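Local coordinates for SM80.1 Vicilin (Solanum melongena, PDB 5VF5), which probably serves as a seed storage globulin of the 7S vicilin family, built on two cupin domains, and carries a bound copper ion, at residues L257-S262 against H325-I330; F277-P282 against Q307-N312. One frame throughout, in Å; residues are numbered along the deposited sequence. Where two conformers were deposited one is given.

Contact 1: residues L257-S262 against H325-I330. With CU (copper (II) ion), chain D; ACT (acetate ion), chain C.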
# COMPACT_ATOMS: atom_id res chain seq x y z
N LEU A 257 12.40 14.04 10.01
CA LEU A 257 13.37 13.82 11.08
C LEU A 257 13.39 12.32 11.47
O LEU A 257 12.36 11.65 11.38
CB LEU A 257 13.03 14.68 12.28
CG LEU A 257 13.32 16.17 12.05
CD1 LEU A 257 12.83 16.97 13.23
CD2 LEU A 257 14.80 16.45 11.88
N PRO A 258 14.56 11.81 11.88
CA PRO A 258 14.60 10.41 12.27
C PRO A 258 13.52 10.06 13.29
O PRO A 258 13.25 10.84 14.25
CB PRO A 258 16.01 10.24 12.82
CG PRO A 258 16.84 11.31 12.12
CD PRO A 258 15.87 12.47 12.04
N TYR A 259 12.87 8.92 13.08
CA TYR A 259 11.84 8.47 13.99
C TYR A 259 11.77 6.96 13.95
O TYR A 259 12.44 6.29 13.14
CB TYR A 259 10.47 9.04 13.56
CG TYR A 259 9.94 8.41 12.27
CD1 TYR A 259 10.31 8.92 11.02
CD2 TYR A 259 9.12 7.30 12.30
CE1 TYR A 259 9.85 8.33 9.84
CE2 TYR A 259 8.67 6.70 11.12
CZ TYR A 259 9.04 7.21 9.90
OH TYR A 259 8.56 6.67 8.72
N TYR A 260 10.99 6.38 14.85
CA TYR A 260 10.64 4.96 14.73
C TYR A 260 9.18 4.74 15.10
O TYR A 260 8.56 5.56 15.82
CB TYR A 260 11.58 4.04 15.57
CG TYR A 260 11.45 4.20 17.08
CD1 TYR A 260 12.20 5.14 17.80
CD2 TYR A 260 10.56 3.43 17.79
CE1 TYR A 260 12.07 5.27 19.17
CE2 TYR A 260 10.44 3.56 19.17
CZ TYR A 260 11.19 4.49 19.85
OH TYR A 260 11.09 4.67 21.21
N ASN A 261 8.62 3.65 14.60
CA ASN A 261 7.28 3.19 14.98
C ASN A 261 7.41 2.21 16.13
O ASN A 261 8.22 1.30 16.11
CB ASN A 261 6.63 2.51 13.79
CG ASN A 261 6.22 3.50 12.74
OD1 ASN A 261 5.38 4.37 13.02
ND2 ASN A 261 6.80 3.39 11.54
N SER A 262 6.59 2.39 17.15
CA SER A 262 6.68 1.59 18.35
C SER A 262 6.42 0.12 18.15
O SER A 262 7.09 -0.70 18.74
CB SER A 262 5.79 2.18 19.45
OG SER A 262 4.41 2.03 19.14
N HIS A 325 12.63 0.27 14.37
CA HIS A 325 13.83 0.64 13.63
C HIS A 325 13.85 2.13 13.31
O HIS A 325 12.96 2.61 12.63
CB HIS A 325 13.92 -0.14 12.33
CG HIS A 325 14.32 -1.58 12.50
ND1 HIS A 325 13.67 -2.43 13.37
CD2 HIS A 325 15.24 -2.33 11.85
CE1 HIS A 325 14.20 -3.63 13.28
NE2 HIS A 325 15.15 -3.60 12.37
N PRO A 326 14.87 2.85 13.78
CA PRO A 326 15.02 4.26 13.43
C PRO A 326 15.18 4.42 11.92
O PRO A 326 15.93 3.65 11.27
CB PRO A 326 16.29 4.69 14.17
CG PRO A 326 16.31 3.78 15.39
CD PRO A 326 15.85 2.45 14.80
N ILE A 327 14.51 5.41 11.36
CA ILE A 327 14.51 5.67 9.92
C ILE A 327 14.41 7.15 9.65
O ILE A 327 13.74 7.87 10.38
CB ILE A 327 13.33 4.89 9.26
CG1 ILE A 327 13.20 5.12 7.77
CG2 ILE A 327 11.99 5.25 9.88
CD1 ILE A 327 13.82 4.11 6.94
N THR A 328 14.98 7.57 8.55
CA THR A 328 14.81 8.91 7.98
C THR A 328 14.74 8.79 6.48
O THR A 328 15.34 7.89 5.86
CB THR A 328 15.93 9.88 8.43
OG1 THR A 328 15.67 11.20 7.95
CG2 THR A 328 17.28 9.45 7.90
N PHE A 329 14.02 9.72 5.88
CA PHE A 329 13.92 9.90 4.43
C PHE A 329 14.27 11.35 4.10
O PHE A 329 13.77 12.26 4.75
CB PHE A 329 12.52 9.64 3.90
CG PHE A 329 11.99 8.26 4.16
CD1 PHE A 329 11.30 7.98 5.32
CD2 PHE A 329 12.15 7.24 3.23
CE1 PHE A 329 10.77 6.71 5.55
CE2 PHE A 329 11.64 5.99 3.44
CZ PHE A 329 10.95 5.71 4.60
N ILE A 330 15.05 11.54 3.05
CA ILE A 330 15.50 12.83 2.60
C ILE A 330 15.07 12.93 1.11
O ILE A 330 15.52 12.17 0.26
CB ILE A 330 17.05 12.96 2.67
CG1 ILE A 330 17.54 12.85 4.12
CG2 ILE A 330 17.46 14.30 2.08
CD1 ILE A 330 17.87 11.43 4.52
CU CU D . 16.70 -4.86 12.27
C ACT C . 5.37 5.37 8.45
O ACT C . 4.19 5.31 8.93
OXT ACT C . 6.36 5.18 9.19
CH3 ACT C . 5.64 5.70 7.00
O HOH W 1 10.23 1.97 12.97
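Tyr259 and Ile327 sit opposite each other as an antiparallel hydrogen-bonded pair, and their side chains run side by side on one face of the sheet. Tyr259 N donates to Ile327 O at 3.0 Å, and Ile327 N answers with a bond of 2.9 Å to Tyr259 O. In Tyr259, CG lies between the backbone N and the carbonyl carbon (chi1 70°), and one face of the ring receives the CG2 methyl of Ile327. This CH-pi contact places CG2 3.8 Å from the ring centroid and 20° off the normal; the methyl is displaced toward the rim, where it comes within 3.5 Å of CZ. Farther out, Tyr259 OH lies in the plane of the Phe329 ring, at its edge beside CE1.

Next along the strand, Tyr260 rests its CB against the carbonyl oxygen of His325, and a water accepts from Asn261 N and lies within hydrogen-bonding distance of His325 O. The His325 side chain leaves the backbone on the side away from strand 257-261; ND1 is held by the backbone oxygen of Ala323, and NE2 binds copper at 2.0 Å.

The polar ends of Tyr259 and Asn261 converge on an acetate, probably acquired from the crystallisation liquor. Tyr259 OH donates to its OXT at 2.7 Å, while Asn261 ND2 reaches the same oxygen at 3.0 Å in a nearly straight bond (170° at hydrogen). Lys351 and Arg266 also bond to the acetate, so a small carboxylate is gripped by neutral donors and basic side chains together, consistent with a pocket in this cupin domain that suits an anion.

Contact 2: residues F277-P282 against Q307-N312. With CU (copper (II) ion), chain D.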
# COMPACT_ATOMS: atom_id res chain seq x y z
N PHE A 277 17.09 7.10 1.88
CA PHE A 277 16.75 6.66 3.20
C PHE A 277 17.94 6.18 3.97
O PHE A 277 18.88 5.62 3.37
CB PHE A 277 15.64 5.61 3.18
CG PHE A 277 16.05 4.27 2.64
CD1 PHE A 277 16.54 3.30 3.51
CD2 PHE A 277 15.91 3.96 1.30
CE1 PHE A 277 16.90 2.04 3.04
CE2 PHE A 277 16.30 2.71 0.82
CZ PHE A 277 16.81 1.77 1.70
N GLU A 278 17.89 6.28 5.28
CA GLU A 278 18.87 5.65 6.17
C GLU A 278 18.10 5.04 7.32
O GLU A 278 17.23 5.72 7.90
CB GLU A 278 19.88 6.64 6.72
CG GLU A 278 20.70 7.31 5.64
CD GLU A 278 21.93 8.04 6.17
OE1 GLU A 278 22.01 8.28 7.42
OE2 GLU A 278 22.83 8.36 5.32
N MET A 279 18.35 3.80 7.63
CA MET A 279 17.72 3.04 8.68
C MET A 279 18.83 2.47 9.56
O MET A 279 19.92 2.12 9.06
CB MET A 279 16.84 1.93 8.08
CG MET A 279 15.93 1.21 9.08
SD MET A 279 14.52 0.35 8.35
CE MET A 279 15.39 -0.86 7.39
N ALA A 280 18.55 2.32 10.85
CA ALA A 280 19.43 1.66 11.81
C ALA A 280 18.89 0.28 12.09
O ALA A 280 17.76 0.17 12.59
CB ALA A 280 19.52 2.46 13.09
N CYS A 281 19.64 -0.78 11.77
CA CYS A 281 19.13 -2.16 11.97
C CYS A 281 20.07 -2.95 12.86
O CYS A 281 21.20 -3.14 12.48
CB CYS A 281 18.98 -2.90 10.65
SG CYS A 281 18.37 -4.61 10.79
N PRO A 282 19.63 -3.46 14.02
CA PRO A 282 20.58 -4.29 14.79
C PRO A 282 20.73 -5.73 14.33
O PRO A 282 21.72 -6.40 14.72
CB PRO A 282 20.03 -4.24 16.21
CG PRO A 282 18.59 -3.93 16.05
CD PRO A 282 18.51 -3.02 14.87
N GLN A 307 23.55 -1.72 11.99
CA GLN A 307 23.95 -1.68 10.60
C GLN A 307 23.35 -0.46 9.96
O GLN A 307 22.20 -0.13 10.17
CB GLN A 307 23.45 -2.92 9.87
CG GLN A 307 23.98 -3.10 8.45
CD GLN A 307 25.39 -3.69 8.40
OE1 GLN A 307 26.18 -3.57 9.35
NE2 GLN A 307 25.70 -4.33 7.28
N LYS A 308 24.14 0.20 9.13
CA LYS A 308 23.69 1.33 8.35
C LYS A 308 23.01 0.81 7.09
O LYS A 308 23.70 0.42 6.14
CB LYS A 308 24.90 2.19 7.96
CG LYS A 308 25.67 2.74 9.14
CD LYS A 308 26.96 3.41 8.72
CE LYS A 308 27.47 4.39 9.78
NZ LYS A 308 27.81 3.72 11.05
N VAL A 309 21.67 0.78 7.09
CA VAL A 309 20.89 0.27 6.00
C VAL A 309 20.40 1.45 5.17
O VAL A 309 19.66 2.28 5.65
CB VAL A 309 19.72 -0.61 6.47
CG1 VAL A 309 18.88 -1.09 5.32
CG2 VAL A 309 20.23 -1.79 7.29
N ARG A 310 20.89 1.58 3.95
CA ARG A 310 20.71 2.77 3.15
C ARG A 310 20.38 2.46 1.73
O ARG A 310 20.69 1.40 1.20
CB ARG A 310 21.92 3.66 3.21
CG ARG A 310 22.31 4.03 4.62
CD ARG A 310 23.53 4.85 4.67
NE ARG A 310 23.84 5.24 6.04
CZ ARG A 310 24.95 5.88 6.38
NH1 ARG A 310 25.85 6.20 5.44
NH2 ARG A 310 25.18 6.21 7.63
N GLY A 311 19.75 3.43 1.10
CA GLY A 311 19.43 3.34 -0.28
C GLY A 311 18.71 4.53 -0.81
O GLY A 311 18.53 5.55 -0.13
N ASN A 312 18.26 4.36 -2.04
CA ASN A 312 17.46 5.32 -2.73
C ASN A 312 16.17 4.68 -3.14
O ASN A 312 16.12 3.48 -3.43
CB ASN A 312 18.28 5.90 -3.90
CG ASN A 312 19.41 6.81 -3.35
OD1 ASN A 312 20.48 6.33 -2.97
ND2 ASN A 312 19.09 8.08 -3.14
CU CU D . 16.70 -4.86 12.27
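Phe277 lies with its ring against the backbone of Gly311, its partner in an antiparallel hydrogen-bonded pair. From CB, which packs beside the carbonyl oxygen of Thr328 on the adjoining strand, CG stands between the backbone N and the carbonyl carbon (chi1 70°). Beyond CG the ring spreads over the opposite strand: CD2 is 3.4 Å from Gly311 O, CE2 3.4 Å from Gly311 CA, and CZ 3.4 Å from Gly311 N. The amide nitrogen therefore sits over one ring face, offset toward the rim, and the carbonyl carbon of Arg310 lies over that face too. At the CE1 rim of Phe277, the closest apolar side-chain contact is with Val309 CG1, at 4.3 Å. Glycine has no side chain to lift the phenyl off the main chain, and the ring can settle directly on the peptide.

The next pair sends its side chains to the opposite face of the sheet. There the carboxylate of Glu278 stacks over the guanidinium of Arg310, the two planes parallel, with OE2 3.4 Å from NE. The salt bridge is one of charges alone, since no N-H points at the oxygen.

Back on the Phe277 side, Val309 lies alongside Met279 and reaches Cys281, its CG2 3.8 Å from Cys281 CB. Cys281 holds SG anti to its backbone N (chi1 180°) and binds copper through it at 2.2 Å.

Six backbone hydrogen bonds join the two strands, through the pairs Phe277–Gly311, Met279–Val309 and Cys281–Gln307. Strand 327-331 lines the other flank of strand 275-281, while Leu319 and Ile321 of strand 318-321 and the loop residues Tyr12 and Val10 pack against the face bearing Phe277, Met279 and Val309.

In the fold
Contacts 1 and 2 belong to one antiparallel sheet of the second cupin domain, running 254-261, 327-331, 275-281, 307-313, and their centres lie about 10 Å apart. Segments 325-330 and 277-282 are probably joined by hydrogen bonds from Ala280 N to Pro326 O and from Thr328 N to Glu278 O, both 3.0 Å. Phe329 of contact 1 also packs on Phe277 of contact 2, and Ile327 on Met279, so the buried faces of the two contacts are continuous. At the strand ends the two contacts meet at copper: contact 2 supplies Cys281, contact 1 His325, and His283 completes the trio. The acetate lies well apart, its OXT 14.7 Å from the copper ion.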